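Local atomic coordinates of beta-N-acetylhexosaminidase (Mycobacterium smegmatis, PDB entry 4YYF), a protein that probably hydrolyses terminal non-reducing N-acetyl-D-hexosamine residues in N-acetyl-beta-D-hexosaminides, as a member of glycoside hydrolase family 3. Residues Arg109-Ala123 / Ala165-Ser177. The protein carries 1 engineered substitution. Residues are numbered along the deposited sequence; the frame is centred on the assembly and turned at random.
With ACT (acetate ion), chain D.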
loop_
_atom_site.group_PDB
_atom_site.type_symbol
_atom_site.label_atom_id
_atom_site.label_comp_id
_atom_site.label_asym_id
_atom_site.label_seq_id
_atom_site.Cartn_x
_atom_site.Cartn_y
_atom_site.Cartn_z
ATOM N N ARG A 109 17.037 -3.776 3.424
ATOM C CA ARG A 109 16.817 -2.876 4.558
ATOM C C ARG A 109 15.373 -2.859 5.052
ATOM O O ARG A 109 15.098 -2.415 6.169
ATOM C CB ARG A 109 17.264 -1.457 4.203
ATOM C CG ARG A 109 18.790 -1.270 4.234
ATOM C CD ARG A 109 19.173 0.164 3.889
ATOM N NE ARG A 109 18.554 0.541 2.625
ATOM C CZ ARG A 109 17.901 1.675 2.402
ATOM N NH1 ARG A 109 17.802 2.593 3.358
ATOM N NH2 ARG A 109 17.370 1.895 1.202
ATOM N N VAL A 110 14.452 -3.326 4.216
ATOM C CA VAL A 110 13.041 -3.364 4.584
ATOM C C VAL A 110 12.485 -4.784 4.542
ATOM O O VAL A 110 11.929 -5.232 3.542
ATOM C CB VAL A 110 12.210 -2.437 3.673
ATOM C CG1 VAL A 110 10.770 -2.361 4.157
ATOM C CG2 VAL A 110 12.823 -1.042 3.674
ATOM N N SER A 111 12.618 -5.487 5.657
ATOM C CA SER A 111 12.293 -6.903 5.687
ATOM C C SER A 111 11.763 -7.248 7.075
ATOM O O SER A 111 12.436 -7.913 7.864
ATOM C CB SER A 111 13.549 -7.707 5.360
ATOM O OG SER A 111 13.260 -9.070 5.121
ATOM N N ARG A 112 10.548 -6.790 7.371
ATOM C CA ARG A 112 10.009 -6.907 8.728
ATOM C C ARG A 112 9.804 -8.360 9.176
ATOM O O ARG A 112 9.729 -8.632 10.365
ATOM C CB ARG A 112 8.700 -6.115 8.852
ATOM C CG ARG A 112 8.805 -4.641 8.417
ATOM C CD ARG A 112 10.036 -3.938 8.992
ATOM N NE ARG A 112 10.056 -2.502 8.675
ATOM C CZ ARG A 112 11.143 -1.815 8.335
ATOM N NH1 ARG A 112 12.320 -2.418 8.257
ATOM N NH2 ARG A 112 11.054 -0.519 8.071
ATOM N N LEU A 113 9.745 -9.295 8.228
ATOM C CA LEU A 113 9.566 -10.709 8.583
ATOM C C LEU A 113 10.855 -11.548 8.545
ATOM O O LEU A 113 10.815 -12.777 8.721
ATOM C CB LEU A 113 8.494 -11.341 7.696
ATOM C CG LEU A 113 7.118 -10.664 7.732
ATOM C CD1 LEU A 113 6.156 -11.384 6.778
ATOM C CD2 LEU A 113 6.563 -10.651 9.159
ATOM N N ALA A 114 11.996 -10.896 8.348
ATOM C CA ALA A 114 13.277 -11.611 8.181
ATOM C C ALA A 114 13.616 -12.601 9.294
ATOM O O ALA A 114 14.251 -13.627 9.043
ATOM C CB ALA A 114 14.432 -10.634 7.977
ATOM N N SER A 115 13.213 -12.295 10.522
ATOM C CA SER A 115 13.538 -13.165 11.654
ATOM C C SER A 115 12.825 -14.511 11.523
ATOM O O SER A 115 13.275 -15.525 12.074
ATOM C CB SER A 115 13.163 -12.491 12.978
ATOM O OG SER A 115 11.779 -12.202 13.002
ATOM N N LEU A 116 11.724 -14.517 10.773
ATOM C CA LEU A 116 10.914 -15.724 10.593
ATOM C C LEU A 116 11.077 -16.364 9.219
ATOM O O LEU A 116 10.957 -17.576 9.074
ATOM C CB LEU A 116 9.427 -15.409 10.829
ATOM C CG LEU A 116 9.019 -15.040 12.257
ATOM C CD1 LEU A 116 7.606 -14.452 12.266
ATOM C CD2 LEU A 116 9.077 -16.245 13.171
ATOM N N ILE A 117 11.320 -15.561 8.190
ATOM C CA ILE A 117 11.358 -16.131 6.847
ATOM C C ILE A 117 12.752 -16.108 6.214
ATOM O O ILE A 117 12.927 -16.558 5.080
ATOM C CB ILE A 117 10.308 -15.494 5.891
ATOM C CG1 ILE A 117 10.684 -14.049 5.529
ATOM C CG2 ILE A 117 8.901 -15.578 6.494
ATOM C CD1 ILE A 117 9.821 -13.472 4.376
ATOM N N GLY A 118 13.731 -15.591 6.953
ATOM C CA GLY A 118 15.096 -15.492 6.463
ATOM C C GLY A 118 15.345 -14.136 5.831
ATOM O O GLY A 118 14.413 -13.451 5.428
ATOM N N SER A 119 16.599 -13.738 5.717
ATOM C CA SER A 119 16.885 -12.477 5.045
ATOM C C SER A 119 17.045 -12.674 3.531
ATOM O O SER A 119 17.300 -13.778 3.051
ATOM C CB SER A 119 18.131 -11.825 5.634
ATOM O OG SER A 119 19.264 -12.600 5.331
ATOM N N GLN A 120 16.885 -11.588 2.788
ATOM C CA GLN A 120 17.032 -11.587 1.340
ATOM C C GLN A 120 17.875 -10.367 1.012
ATOM O O GLN A 120 17.769 -9.344 1.696
ATOM C CB GLN A 120 15.649 -11.461 0.702
ATOM C CG GLN A 120 15.614 -11.333 -0.819
ATOM C CD GLN A 120 14.393 -10.576 -1.278
ATOM O OE1 GLN A 120 13.293 -11.135 -1.364
ATOM N NE2 GLN A 120 14.569 -9.287 -1.550
ATOM N N PRO A 121 18.731 -10.463 -0.022
ATOM C CA PRO A 121 19.440 -9.257 -0.474
ATOM C C PRO A 121 18.465 -8.142 -0.873
ATOM O O PRO A 121 17.300 -8.397 -1.177
ATOM C CB PRO A 121 20.213 -9.750 -1.704
ATOM C CG PRO A 121 20.439 -11.209 -1.432
ATOM C CD PRO A 121 19.184 -11.673 -0.734
ATOM N N SER A 122 18.939 -6.903 -0.861
ATOM C CA SER A 122 18.129 -5.772 -1.295
ATOM C C SER A 122 17.720 -5.951 -2.754
ATOM O O SER A 122 18.337 -6.731 -3.487
ATOM C CB SER A 122 18.954 -4.499 -1.190
ATOM O OG SER A 122 20.014 -4.550 -2.130
ATOM N N ALA A 123 16.700 -5.205 -3.172
ATOM C CA ALA A 123 16.231 -5.213 -4.561
ATOM C C ALA A 123 17.375 -4.932 -5.522
ATOM O O ALA A 123 17.489 -5.551 -6.581
ATOM C CB ALA A 123 15.137 -4.156 -4.744
ATOM N N ALA A 165 22.541 6.581 -3.474
ATOM C CA ALA A 165 23.289 5.733 -2.552
ATOM C C ALA A 165 22.386 4.712 -1.869
ATOM O O ALA A 165 21.219 4.995 -1.577
ATOM C CB ALA A 165 23.985 6.587 -1.513
ATOM N N ALA A 166 22.934 3.530 -1.604
ATOM C CA ALA A 166 22.153 2.407 -1.082
ATOM C C ALA A 166 21.278 2.731 0.137
ATOM O O ALA A 166 20.084 2.454 0.126
ATOM C CB ALA A 166 23.066 1.221 -0.786
ATOM N N ASP A 167 21.862 3.306 1.186
ATOM C CA ASP A 167 21.098 3.544 2.424
ATOM C C ASP A 167 20.467 4.943 2.454
ATOM O O ASP A 167 20.675 5.719 3.382
ATOM C CB ASP A 167 21.979 3.299 3.660
ATOM C CG ASP A 167 21.190 3.264 4.971
ATOM O OD1 ASP A 167 19.964 3.040 4.956
ATOM O OD2 ASP A 167 21.819 3.459 6.032
ATOM N N THR A 168 19.711 5.267 1.412
ATOM C CA THR A 168 18.902 6.487 1.389
ATOM C C THR A 168 17.439 6.051 1.376
ATOM O O THR A 168 17.164 4.852 1.420
ATOM C CB THR A 168 19.226 7.358 0.172
ATOM O OG1 THR A 168 19.014 6.591 -1.016
ATOM C CG2 THR A 168 20.680 7.806 0.214
ATOM N N VAL A 169 16.503 6.998 1.321
ATOM C CA VAL A 169 15.085 6.652 1.486
ATOM C C VAL A 169 14.621 5.530 0.540
ATOM O O VAL A 169 14.010 4.545 0.975
ATOM C CB VAL A 169 14.160 7.904 1.408
ATOM C CG1 VAL A 169 14.377 8.681 0.112
ATOM C CG2 VAL A 169 12.693 7.508 1.581
ATOM N N ILE A 170 14.936 5.659 -0.745
ATOM C CA ILE A 170 14.691 4.567 -1.683
ATOM C C ILE A 170 15.992 3.778 -1.824
ATOM O O ILE A 170 16.108 2.674 -1.290
ATOM C CB ILE A 170 14.177 5.074 -3.049
ATOM C CG1 ILE A 170 12.897 5.892 -2.860
ATOM C CG2 ILE A 170 13.890 3.904 -3.977
ATOM C CD1 ILE A 170 11.811 5.145 -2.080
ATOM N N GLY A 171 16.983 4.354 -2.508
ATOM C CA GLY A 171 18.303 3.742 -2.567
ATOM C C GLY A 171 18.264 2.283 -3.003
ATOM O O GLY A 171 17.629 1.960 -4.008
ATOM N N ASP A 172 18.907 1.394 -2.245
ATOM C CA ASP A 172 18.973 -0.020 -2.648
ATOM C C ASP A 172 17.630 -0.767 -2.615
ATOM O O ASP A 172 17.560 -1.963 -2.953
ATOM C CB ASP A 172 20.072 -0.785 -1.880
ATOM C CG ASP A 172 19.773 -0.953 -0.393
ATOM O OD1 ASP A 172 18.638 -0.681 0.058
ATOM O OD2 ASP A 172 20.697 -1.391 0.331
ATOM N N ARG A 173 16.562 -0.073 -2.226
ATOM C CA ARG A 173 15.223 -0.653 -2.304
ATOM C C ARG A 173 14.720 -0.664 -3.745
ATOM O O ARG A 173 13.700 -1.281 -4.052
ATOM C CB ARG A 173 14.238 0.132 -1.436
ATOM C CG ARG A 173 14.540 0.116 0.053
ATOM C CD ARG A 173 13.692 1.181 0.755
ATOM N NE ARG A 173 12.257 0.881 0.700
ATOM C CZ ARG A 173 11.298 1.767 0.948
ATOM N NH1 ARG A 173 11.618 3.020 1.234
ATOM N NH2 ARG A 173 10.021 1.400 0.913
ATOM N N SER A 174 15.425 0.037 -4.624
ATOM C CA SER A 174 15.057 0.085 -6.040
ATOM C C SER A 174 15.814 -0.957 -6.847
ATOM O O SER A 174 17.004 -1.170 -6.624
ATOM C CB SER A 174 15.353 1.468 -6.625
ATOM O OG SER A 174 15.447 1.396 -8.043
ATOM N N PHE A 175 15.132 -1.587 -7.798
ATOM C CA PHE A 175 15.771 -2.591 -8.648
ATOM C C PHE A 175 16.733 -1.994 -9.676
ATOM O O PHE A 175 17.491 -2.725 -10.297
ATOM C CB PHE A 175 14.724 -3.468 -9.360
ATOM C CG PHE A 175 14.061 -4.472 -8.458
ATOM C CD1 PHE A 175 14.700 -5.671 -8.144
ATOM C CD2 PHE A 175 12.821 -4.211 -7.905
ATOM C CE1 PHE A 175 14.093 -6.597 -7.312
ATOM C CE2 PHE A 175 12.210 -5.127 -7.069
ATOM C CZ PHE A 175 12.857 -6.327 -6.762
ATOM N N GLY A 176 16.705 -0.683 -9.878
ATOM C CA GLY A 176 17.678 -0.084 -10.776
ATOM C C GLY A 176 17.384 1.335 -11.223
ATOM O O GLY A 176 16.356 1.914 -10.882
ATOM N N SER A 177 18.313 1.889 -11.992
ATOM C CA SER A 177 18.207 3.246 -12.514
ATOM C C SER A 177 17.635 3.231 -13.923
ATOM O O SER A 177 17.363 4.276 -14.504
ATOM C CB SER A 177 19.582 3.908 -12.542
ATOM O OG SER A 177 20.513 3.095 -13.233
HETATM C C ACT D . 8.401 5.197 1.726
HETATM O O ACT D . 7.345 5.098 2.395
HETATM O OXT ACT D . 9.322 4.416 2.041
HETATM C CH3 ACT D . 8.569 6.199 0.625
HETATM O O HOH W 1 17.003 -2.593 0.819
HETATM O O HOH W 2 22.408 -2.935 -0.910
#
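A bend at chi3 (-53°) in the Arg109 side chain turns its guanidinium into the loop 165-177, where Asp172, its CG lying between backbone N and carbonyl carbon (chi1 68°), offers a single carboxylate oxygen. Asp172 OD1 takes both Arg109 NE at 2.8 Å and Arg109 NH2 at 3.1 Å, a side-on salt bridge. Both nitrogens approach from the same face of the carboxylate, whose plane is turned 53° from the guanidinium. A water linking Asp172 OD1 to the backbone N of Arg109 adds a third donor to this oxygen. At the neighbouring edge, between NH1 and NH2, Thr168 O accepts from Arg109 NH2 at 3.0 Å, while Asp167 OD1 forms a second salt bridge with Arg109 NH1 at 2.7 Å, though its hydrogen-bond geometry is weak. One guanidinium thus ties three residues of the loop together, Asp167, Thr168 and Asp172.

Farther along, Ala123 CB sits 3.5 Å from the Phe175 ring centroid, almost directly over the ring centre, a CH-pi contact. Val110 CG2 packs 3.6 Å from Arg173 NE; Arg173 also hydrogen-bonds an acetate ion, probably from the crystallisation liquor, and forms a salt bridge with Glu106.

Within the TIM-barrel domain, the contact joins strand 110-111, antiparallel to strand 100-107, and the start of helix 123-129 to the loop between strand 153-154 and helix 179-196.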